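Local atomic coordinates of conserved uncharacterized protein (predicted phosphoesterase COG0622) (Streptococcus pneumoniae, PDB entry 3CK2), a protein that is uncharacterised but, as a manganese-binding member of the calcineurin-like phosphoesterase superfamily, probably hydrolyses phosphoester bonds. Residues I133-R147 against D158-L170. Sequence-based numbering, arbitrary orientation.
With SRT (S,R meso-tartaric acid), chain F.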
ATOM      1  N   ILE A 133      -3.001   0.915   9.612  1.00 18.73           N
ATOM      2  CA  ILE A 133      -4.289   0.312   9.950  1.00 18.23           C
ATOM      3  C   ILE A 133      -4.407   0.045  11.467  1.00 18.71           C
ATOM      4  O   ILE A 133      -5.458  -0.364  11.913  1.00 18.48           O
ATOM      5  CB  ILE A 133      -4.550  -0.984   9.062  1.00 18.86           C
ATOM      6  CG1 ILE A 133      -6.050  -1.337   8.960  1.00 18.79           C
ATOM      7  CG2 ILE A 133      -3.645  -2.216   9.460  1.00 16.94           C
ATOM      8  CD1 ILE A 133      -6.336  -2.397   7.887  1.00 17.03           C
ATOM      9  N   SER A 134      -3.325   0.252  12.252  1.00 18.66           N
ATOM     10  CA  SER A 134      -3.338   0.031  13.713  1.00 17.57           C
ATOM     11  C   SER A 134      -2.773   1.162  14.544  1.00 17.31           C
ATOM     12  O   SER A 134      -3.159   1.286  15.668  1.00 17.88           O
ATOM     13  CB  SER A 134      -2.553  -1.225  14.080  1.00 17.42           C
ATOM     14  OG  SER A 134      -3.133  -2.336  13.472  1.00 18.52           O
ATOM     15  N   GLN A 135      -1.843   1.962  14.019  1.00 17.93           N
ATOM     16  CA  GLN A 135      -1.101   2.959  14.812  1.00 17.77           C
ATOM     17  C   GLN A 135      -0.948   4.235  14.015  1.00 18.89           C
ATOM     18  O   GLN A 135       0.153   4.551  13.514  1.00 19.88           O
ATOM     19  CB  GLN A 135       0.306   2.442  15.110  1.00 18.97           C
ATOM     20  CG  GLN A 135       0.352   1.317  16.123  1.00 17.41           C
ATOM     21  CD  GLN A 135       1.733   0.846  16.434  1.00 17.89           C
ATOM     22  OE1 GLN A 135       1.896  -0.097  17.211  1.00 19.15           O
ATOM     23  NE2 GLN A 135       2.739   1.477  15.860  1.00 16.92           N
ATOM     24  N   PRO A 136      -2.067   4.951  13.832  1.00 18.74           N
ATOM     25  CA  PRO A 136      -2.073   6.177  13.067  1.00 18.10           C
ATOM     26  C   PRO A 136      -1.211   7.287  13.689  1.00 17.76           C
ATOM     27  O   PRO A 136      -1.143   7.422  14.918  1.00 18.22           O
ATOM     28  CB  PRO A 136      -3.553   6.551  13.047  1.00 17.84           C
ATOM     29  CG  PRO A 136      -4.135   5.872  14.244  1.00 17.99           C
ATOM     30  CD  PRO A 136      -3.410   4.628  14.365  1.00 18.47           C
ATOM     31  N   ARG A 137      -0.537   8.037  12.828  1.00 17.25           N
ATOM     32  CA  ARG A 137       0.308   9.152  13.233  1.00 17.34           C
ATOM     33  C   ARG A 137      -0.005  10.343  12.345  1.00 17.21           C
ATOM     34  O   ARG A 137      -0.723  10.231  11.329  1.00 16.45           O
ATOM     35  CB  ARG A 137       1.813   8.777  13.115  1.00 17.65           C
ATOM     36  CG  ARG A 137       2.258   7.588  13.989  1.00 16.35           C
ATOM     37  CD  ARG A 137       2.204   7.885  15.516  1.00 17.40           C
ATOM     38  NE  ARG A 137       2.798   6.768  16.235  1.00 18.35           N
ATOM     39  CZ  ARG A 137       2.168   5.711  16.764  1.00 20.15           C
ATOM     40  NH1 ARG A 137       0.853   5.604  16.767  1.00 23.39           N
ATOM     41  NH2 ARG A 137       2.886   4.737  17.317  1.00 19.02           N
ATOM     42  N   GLY A 138       0.524  11.491  12.751  1.00 17.86           N
ATOM     43  CA  GLY A 138       0.221  12.761  12.102  1.00 17.94           C
ATOM     44  C   GLY A 138      -1.142  13.306  12.463  1.00 18.26           C
ATOM     45  O   GLY A 138      -1.665  13.049  13.560  1.00 16.37           O
ATOM     46  N   THR A 139      -1.719  14.046  11.507  1.00 19.46           N
ATOM     47  CA  THR A 139      -2.931  14.833  11.770  1.00 20.17           C
ATOM     48  C   THR A 139      -4.189  13.980  11.845  1.00 20.60           C
ATOM     49  O   THR A 139      -5.109  14.388  12.500  1.00 21.94           O
ATOM     50  CB  THR A 139      -3.167  16.013  10.741  1.00 20.06           C
ATOM     51  OG1 THR A 139      -3.442  15.460   9.458  1.00 21.67           O
ATOM     52  CG2 THR A 139      -1.991  16.951  10.639  1.00 16.76           C
ATOM     53  N   ILE A 140      -4.234  12.836  11.153  1.00 21.49           N
ATOM     54  CA  ILE A 140      -5.384  11.945  11.133  1.00 21.42           C
ATOM     55  C   ILE A 140      -5.147  10.821  12.128  1.00 22.31           C
ATOM     56  O   ILE A 140      -4.167  10.105  12.021  1.00 22.09           O
ATOM     57  CB  ILE A 140      -5.629  11.345   9.714  1.00 22.54           C
ATOM     58  CG1 ILE A 140      -5.916  12.460   8.678  1.00 20.90           C
ATOM     59  CG2 ILE A 140      -6.782  10.257   9.727  1.00 21.38           C
ATOM     60  CD1 ILE A 140      -7.109  13.368   8.982  1.00 19.52           C
ATOM     61  N   ARG A 141      -6.002  10.735  13.145  1.00 22.66           N
ATOM     62  CA  ARG A 141      -5.802   9.813  14.238  1.00 24.32           C
ATOM     63  C   ARG A 141      -6.613   8.546  14.054  1.00 24.50           C
ATOM     64  O   ARG A 141      -6.770   7.776  14.977  1.00 26.53           O
ATOM     65  CB  ARG A 141      -6.216  10.417  15.564  1.00 24.81           C
ATOM     66  CG  ARG A 141      -5.505  11.662  16.018  1.00 28.07           C
ATOM     67  CD  ARG A 141      -4.158  11.391  16.487  1.00 31.01           C
ATOM     68  NE  ARG A 141      -3.732  12.420  17.422  1.00 34.17           N
ATOM     69  CZ  ARG A 141      -2.455  12.693  17.708  1.00 38.11           C
ATOM     70  NH1 ARG A 141      -1.463  11.989  17.098  1.00 41.07           N
ATOM     71  NH2 ARG A 141      -2.156  13.670  18.581  1.00 33.11           N
ATOM     72  N   GLU A 142      -7.105   8.327  12.858  1.00 24.24           N
ATOM     73  CA  GLU A 142      -7.994   7.213  12.538  1.00 23.23           C
ATOM     74  C   GLU A 142      -7.128   6.147  11.836  1.00 22.45           C
ATOM     75  O   GLU A 142      -6.270   6.475  11.010  1.00 22.50           O
ATOM     76  CB  GLU A 142      -9.109   7.743  11.615  1.00 22.58           C
ATOM     77  CG  GLU A 142     -10.152   6.740  11.130  1.00 23.33           C
ATOM     78  CD  GLU A 142     -11.076   6.201  12.211  1.00 22.86           C
ATOM     79  OE1 GLU A 142     -11.046   6.710  13.340  1.00 23.11           O
ATOM     80  OE2 GLU A 142     -11.834   5.249  11.935  1.00 21.36           O
ATOM     81  N   CYS A 143      -7.356   4.888  12.184  1.00 21.70           N
ATOM     82  CA  CYS A 143      -6.717   3.760  11.507  1.00 21.06           C
ATOM     83  C   CYS A 143      -7.303   3.656  10.100  1.00 21.06           C
ATOM     84  O   CYS A 143      -8.542   3.727   9.905  1.00 20.67           O
ATOM     85  CB  CYS A 143      -6.974   2.479  12.281  1.00 20.61           C
ATOM     86  SG  CYS A 143      -6.179   2.384  13.882  1.00 20.08           S
ATOM     87  N   LEU A 144      -6.410   3.528   9.117  1.00 21.04           N
ATOM     88  CA  LEU A 144      -6.791   3.585   7.716  1.00 19.79           C
ATOM     89  C   LEU A 144      -6.035   2.581   6.902  1.00 19.77           C
ATOM     90  O   LEU A 144      -4.939   2.172   7.265  1.00 18.58           O
ATOM     91  CB  LEU A 144      -6.531   4.990   7.153  1.00 19.94           C
ATOM     92  CG  LEU A 144      -7.353   6.205   7.659  1.00 18.09           C
ATOM     93  CD1 LEU A 144      -6.754   7.494   7.109  1.00 15.60           C
ATOM     94  CD2 LEU A 144      -8.847   6.131   7.307  1.00 16.49           C
ATOM     95  N   TYR A 145      -6.682   2.149   5.822  1.00 20.20           N
ATOM     96  CA  TYR A 145      -6.037   1.554   4.665  1.00 20.55           C
ATOM     97  C   TYR A 145      -6.587   2.263   3.411  1.00 20.99           C
ATOM     98  O   TYR A 145      -7.392   3.196   3.506  1.00 21.21           O
ATOM     99  CB  TYR A 145      -6.243   0.036   4.627  1.00 20.42           C
ATOM    100  CG  TYR A 145      -7.658  -0.454   4.444  1.00 21.81           C
ATOM    101  CD1 TYR A 145      -8.093  -0.880   3.196  1.00 22.34           C
ATOM    102  CD2 TYR A 145      -8.563  -0.536   5.534  1.00 20.09           C
ATOM    103  CE1 TYR A 145      -9.376  -1.365   3.015  1.00 22.85           C
ATOM    104  CE2 TYR A 145      -9.832  -1.027   5.366  1.00 20.40           C
ATOM    105  CZ  TYR A 145     -10.250  -1.432   4.096  1.00 22.50           C
ATOM    106  OH  TYR A 145     -11.533  -1.895   3.849  1.00 21.56           O
ATOM    107  N   ALA A 146      -6.133   1.834   2.245  1.00 21.53           N
ATOM    108  CA  ALA A 146      -6.419   2.533   0.980  1.00 21.55           C
ATOM    109  C   ALA A 146      -6.964   1.589  -0.101  1.00 21.51           C
ATOM    110  O   ALA A 146      -6.603   0.411  -0.192  1.00 21.37           O
ATOM    111  CB  ALA A 146      -5.143   3.314   0.465  1.00 20.73           C
ATOM    112  N   ARG A 147      -7.872   2.145  -0.882  1.00 22.76           N
ATOM    113  CA  ARG A 147      -8.362   1.572  -2.137  1.00 23.93           C
ATOM    114  C   ARG A 147      -7.931   2.457  -3.314  1.00 23.79           C
ATOM    115  O   ARG A 147      -8.164   3.674  -3.296  1.00 24.91           O
ATOM    116  CB  ARG A 147      -9.879   1.475  -2.114  1.00 22.45           C
ATOM    117  CG  ARG A 147     -10.432   0.860  -3.375  1.00 24.40           C
ATOM    118  CD  ARG A 147     -11.940   0.758  -3.338  1.00 26.02           C
ATOM    119  NE  ARG A 147     -12.537   2.086  -3.212  1.00 29.34           N
ATOM    120  CZ  ARG A 147     -13.750   2.338  -2.705  1.00 30.18           C
ATOM    121  NH1 ARG A 147     -14.525   1.365  -2.258  1.00 32.29           N
ATOM    122  NH2 ARG A 147     -14.184   3.578  -2.625  1.00 28.93           N
ATOM    123  N   ASP A 158      -9.139   6.335  -2.413  1.00 23.01           N
ATOM    124  CA  ASP A 158      -9.947   6.549  -1.216  1.00 22.24           C
ATOM    125  C   ASP A 158      -9.269   5.915  -0.037  1.00 22.29           C
ATOM    126  O   ASP A 158      -8.682   4.844  -0.157  1.00 21.99           O
ATOM    127  CB  ASP A 158     -11.304   5.907  -1.369  1.00 22.69           C
ATOM    128  CG  ASP A 158     -12.193   6.655  -2.335  1.00 22.66           C
ATOM    129  OD1 ASP A 158     -12.546   7.843  -2.100  1.00 22.33           O
ATOM    130  OD2 ASP A 158     -12.498   6.047  -3.359  1.00 22.56           O
ATOM    131  N   PHE A 159      -9.351   6.579   1.108  1.00 22.20           N
ATOM    132  CA  PHE A 159      -8.898   5.978   2.349  1.00 22.07           C
ATOM    133  C   PHE A 159     -10.077   5.454   3.160  1.00 21.45           C
ATOM    134  O   PHE A 159     -11.092   6.094   3.251  1.00 21.21           O
ATOM    135  CB  PHE A 159      -8.041   6.970   3.131  1.00 22.75           C
ATOM    136  CG  PHE A 159      -6.753   7.306   2.437  1.00 21.32           C
ATOM    137  CD1 PHE A 159      -5.614   6.595   2.695  1.00 20.80           C
ATOM    138  CD2 PHE A 159      -6.698   8.339   1.518  1.00 22.30           C
ATOM    139  CE1 PHE A 159      -4.456   6.924   2.056  1.00 22.14           C
ATOM    140  CE2 PHE A 159      -5.524   8.672   0.887  1.00 22.50           C
ATOM    141  CZ  PHE A 159      -4.409   7.956   1.147  1.00 21.34           C
ATOM    142  N   LEU A 160      -9.912   4.250   3.711  1.00 21.46           N
ATOM    143  CA  LEU A 160     -11.010   3.476   4.297  1.00 21.42           C
ATOM    144  C   LEU A 160     -10.699   3.200   5.743  1.00 20.28           C
ATOM    145  O   LEU A 160      -9.545   3.037   6.129  1.00 19.25           O
ATOM    146  CB  LEU A 160     -11.217   2.154   3.555  1.00 21.58           C
ATOM    147  CG  LEU A 160     -12.097   2.082   2.284  1.00 23.95           C
ATOM    148  CD1 LEU A 160     -11.872   3.190   1.325  1.00 23.26           C
ATOM    149  CD2 LEU A 160     -11.833   0.743   1.616  1.00 24.26           C
ATOM    150  N   THR A 161     -11.749   3.175   6.547  1.00 20.17           N
ATOM    151  CA  THR A 161     -11.604   2.928   7.953  1.00 18.83           C
ATOM    152  C   THR A 161     -11.598   1.426   8.171  1.00 19.26           C
ATOM    153  O   THR A 161     -11.776   0.632   7.232  1.00 18.50           O
ATOM    154  CB  THR A 161     -12.723   3.586   8.783  1.00 18.98           C
ATOM    155  OG1 THR A 161     -13.954   2.907   8.561  1.00 16.42           O
ATOM    156  CG2 THR A 161     -12.847   5.099   8.493  1.00 16.49           C
ATOM    157  N   ARG A 162     -11.380   1.040   9.429  1.00 18.76           N
ATOM    158  CA  ARG A 162     -11.432  -0.368   9.834  1.00 17.47           C
ATOM    159  C   ARG A 162     -12.825  -0.975   9.750  1.00 17.91           C
ATOM    160  O   ARG A 162     -12.976  -2.215   9.895  1.00 18.87           O
ATOM    161  CB  ARG A 162     -10.838  -0.519  11.250  1.00 16.82           C
ATOM    162  CG  ARG A 162      -9.309  -0.438  11.198  1.00 14.92           C
ATOM    163  CD  ARG A 162      -8.645  -0.399  12.578  1.00 14.73           C
ATOM    164  NE  ARG A 162      -8.882  -1.614  13.339  1.00 11.31           N
ATOM    165  CZ  ARG A 162      -7.968  -2.493  13.699  1.00 10.67           C
ATOM    166  NH1 ARG A 162      -6.707  -2.286  13.436  1.00 14.35           N
ATOM    167  NH2 ARG A 162      -8.320  -3.565  14.391  1.00  8.37           N
ATOM    168  N   ASP A 163     -13.833  -0.128   9.514  1.00 17.19           N
ATOM    169  CA  ASP A 163     -15.176  -0.588   9.181  1.00 17.11           C
ATOM    170  C   ASP A 163     -15.457  -0.523   7.687  1.00 16.70           C
ATOM    171  O   ASP A 163     -16.574  -0.785   7.261  1.00 15.67           O
ATOM    172  CB  ASP A 163     -16.238   0.218   9.973  1.00 17.63           C
ATOM    173  CG  ASP A 163     -16.216  -0.089  11.464  1.00 17.35           C
ATOM    174  OD1 ASP A 163     -15.513  -1.050  11.906  1.00 19.75           O
ATOM    175  OD2 ASP A 163     -16.900   0.633  12.194  1.00 14.33           O
ATOM    176  N   HIS A 164     -14.428  -0.178   6.904  1.00 17.10           N
ATOM    177  CA  HIS A 164     -14.440  -0.290   5.445  1.00 16.48           C
ATOM    178  C   HIS A 164     -15.303   0.794   4.811  1.00 16.99           C
ATOM    179  O   HIS A 164     -15.937   0.591   3.766  1.00 15.75           O
ATOM    180  CB  HIS A 164     -14.899  -1.693   5.015  1.00 16.32           C
ATOM    181  CG  HIS A 164     -14.293  -2.799   5.820  1.00 15.41           C
ATOM    182  ND1 HIS A 164     -12.947  -3.072   5.802  1.00 14.50           N
ATOM    183  CD2 HIS A 164     -14.846  -3.672   6.705  1.00 15.29           C
ATOM    184  CE1 HIS A 164     -12.697  -4.076   6.626  1.00 18.02           C
ATOM    185  NE2 HIS A 164     -13.833  -4.457   7.186  1.00 17.79           N
ATOM    186  N   GLU A 165     -15.310   1.962   5.452  1.00 17.68           N
ATOM    187  CA  GLU A 165     -16.073   3.117   4.965  1.00 17.45           C
ATOM    188  C   GLU A 165     -15.066   4.130   4.501  1.00 17.53           C
ATOM    189  O   GLU A 165     -14.007   4.242   5.108  1.00 18.04           O
ATOM    190  CB  GLU A 165     -16.871   3.759   6.089  1.00 17.59           C
ATOM    191  CG  GLU A 165     -17.700   2.821   6.915  1.00 20.02           C
ATOM    192  CD  GLU A 165     -19.059   2.543   6.358  1.00 25.34           C
ATOM    193  OE1 GLU A 165     -19.553   3.303   5.481  1.00 29.80           O
ATOM    194  OE2 GLU A 165     -19.672   1.566   6.848  1.00 30.57           O
ATOM    195  N   VAL A 166     -15.404   4.912   3.477  1.00 17.76           N
ATOM    196  CA  VAL A 166     -14.530   5.988   3.027  1.00 17.45           C
ATOM    197  C   VAL A 166     -14.432   7.014   4.159  1.00 17.82           C
ATOM    198  O   VAL A 166     -15.431   7.388   4.780  1.00 18.54           O
ATOM    199  CB  VAL A 166     -15.015   6.603   1.714  1.00 17.24           C
ATOM    200  CG1 VAL A 166     -14.136   7.724   1.246  1.00 18.23           C
ATOM    201  CG2 VAL A 166     -15.106   5.539   0.611  1.00 17.55           C
ATOM    202  N   TYR A 167     -13.215   7.402   4.480  1.00 18.03           N
ATOM    203  CA  TYR A 167     -13.006   8.493   5.396  1.00 18.52           C
ATOM    204  C   TYR A 167     -12.895   9.807   4.600  1.00 19.16           C
ATOM    205  O   TYR A 167     -12.043   9.954   3.724  1.00 19.92           O
ATOM    206  CB  TYR A 167     -11.745   8.245   6.208  1.00 18.27           C
ATOM    207  CG  TYR A 167     -11.671   9.076   7.447  1.00 16.50           C
ATOM    208  CD1 TYR A 167     -12.514   8.821   8.506  1.00 15.56           C
ATOM    209  CD2 TYR A 167     -10.766  10.116   7.554  1.00 15.88           C
ATOM    210  CE1 TYR A 167     -12.463   9.549   9.666  1.00 17.02           C
ATOM    211  CE2 TYR A 167     -10.679  10.861   8.737  1.00 18.22           C
ATOM    212  CZ  TYR A 167     -11.534  10.547   9.794  1.00 17.58           C
ATOM    213  OH  TYR A 167     -11.535  11.266  10.936  1.00 18.37           O
ATOM    214  N   PRO A 168     -13.795  10.744   4.857  1.00 19.71           N
ATOM    215  CA  PRO A 168     -13.845  11.944   4.031  1.00 20.16           C
ATOM    216  C   PRO A 168     -12.725  12.943   4.265  1.00 20.79           C
ATOM    217  O   PRO A 168     -12.207  13.030   5.348  1.00 20.62           O
ATOM    218  CB  PRO A 168     -15.195  12.568   4.397  1.00 20.13           C
ATOM    219  CG  PRO A 168     -15.505  12.059   5.723  1.00 21.02           C
ATOM    220  CD  PRO A 168     -14.881  10.701   5.847  1.00 19.64           C
ATOM    221  N   GLY A 169     -12.350  13.666   3.213  1.00 21.62           N
ATOM    222  CA  GLY A 169     -11.402  14.741   3.297  1.00 22.13           C
ATOM    223  C   GLY A 169     -10.027  14.333   2.868  1.00 22.12           C
ATOM    224  O   GLY A 169      -9.126  15.175   2.869  1.00 23.60           O
ATOM    225  N   LEU A 170      -9.881  13.056   2.533  1.00 22.82           N
ATOM    226  CA  LEU A 170      -8.623  12.412   2.092  1.00 23.93           C
ATOM    227  C   LEU A 170      -8.622  11.830   0.679  1.00 24.47           C
ATOM    228  O   LEU A 170      -7.561  11.510   0.171  1.00 26.42           O
ATOM    229  CB  LEU A 170      -8.225  11.265   3.052  1.00 24.63           C
ATOM    230  CG  LEU A 170      -8.089  11.628   4.531  1.00 23.82           C
ATOM    231  CD1 LEU A 170      -7.699  10.429   5.322  1.00 24.60           C
ATOM    232  CD2 LEU A 170      -7.088  12.794   4.722  1.00 24.88           C
TER
HETATM  233  O1  SRT F 301     -14.955  10.362  -4.318  0.50 50.09           O
HETATM  234  O11 SRT F 301     -15.474  11.717  -2.654  0.50 48.69           O
HETATM  235  C1  SRT F 301     -15.372  10.567  -3.152  0.50 49.93           C
HETATM  236  C2  SRT F 301     -15.740   9.374  -2.308  0.50 49.71           C
HETATM  237  O2  SRT F 301     -14.630   8.481  -2.333  0.50 49.91           O
HETATM  238  C3  SRT F 301     -16.963   8.580  -2.809  0.50 49.99           C
HETATM  239  O3  SRT F 301     -17.773   9.382  -3.683  0.50 49.59           O
HETATM  240  C4  SRT F 301     -17.796   8.021  -1.668  0.50 50.00           C
HETATM  241  O4  SRT F 301     -18.752   7.256  -1.944  0.50 50.28           O
HETATM  242  O41 SRT F 301     -17.518   8.288  -0.474  0.50 49.37           O
HETATM  243  O   HOH W   1     -10.579   2.972  11.414  1.00 25.36           O
HETATM  244  O   HOH W   2     -10.890   4.208  -4.703  1.00 31.42           O
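Tyr145 to Arg147 run antiparallel to Asp158 to Leu160, with Tyr145–Leu160 and Arg147–Asp158 as hydrogen-bonded pairs flanking the non-hydrogen-bonded pair Ala146–Phe159. Each hydrogen-bonded pair closes a two-bond ring; the bond from Leu160 N to Tyr145 O is the shortest backbone link, at 2.7 Å.

On the face shared by these two pairs, Tyr145 packs against its cross-strand partner Leu160. Its ring atom CG sits between the backbone N and carbonyl carbon (chi1 65°), and the ring lies under Leu160 CB, which makes a CH-pi contact 3.9 Å from the ring centroid. The phenol then reaches past Leu160 CD2 to His164 ND1, 2.7 Å from Tyr145 OH at the edge of the imidazole, near its plane; the same hydroxyl is also hydrogen-bonded to that of Tyr29 in helix 19-29. Farther along, the Arg147 chain bends at its third torsion (61°), bringing NH2 to Asp158 OD2 at 3.1 Å. This salt bridge lies in the guanidinium plane but meets the carboxylate from above, while a water accepts from Arg147 NE and can donate to Arg147 O or Asp158 OD2, though not necessarily both at once. Asp158 OD1, hydrogen-bonded to Ser171 OG, faces the bound meso-tartrate.

Beside the strands, Leu144 CD1 meets Leu170 CD1 at 3.6 Å, and Glu142 CG lies over one face of the Tyr167 ring. Arg162 NH1 donates to Ile133 O at 2.8 Å, while its NH2 pairs with Asp18.

The arrangement is a beta hairpin, strands 145-150 and 154-160, lying between strands 7-12 and 172-175 in one sheet of the calcineurin-like phosphoesterase fold, its incoming loop passing near the dimanganese site.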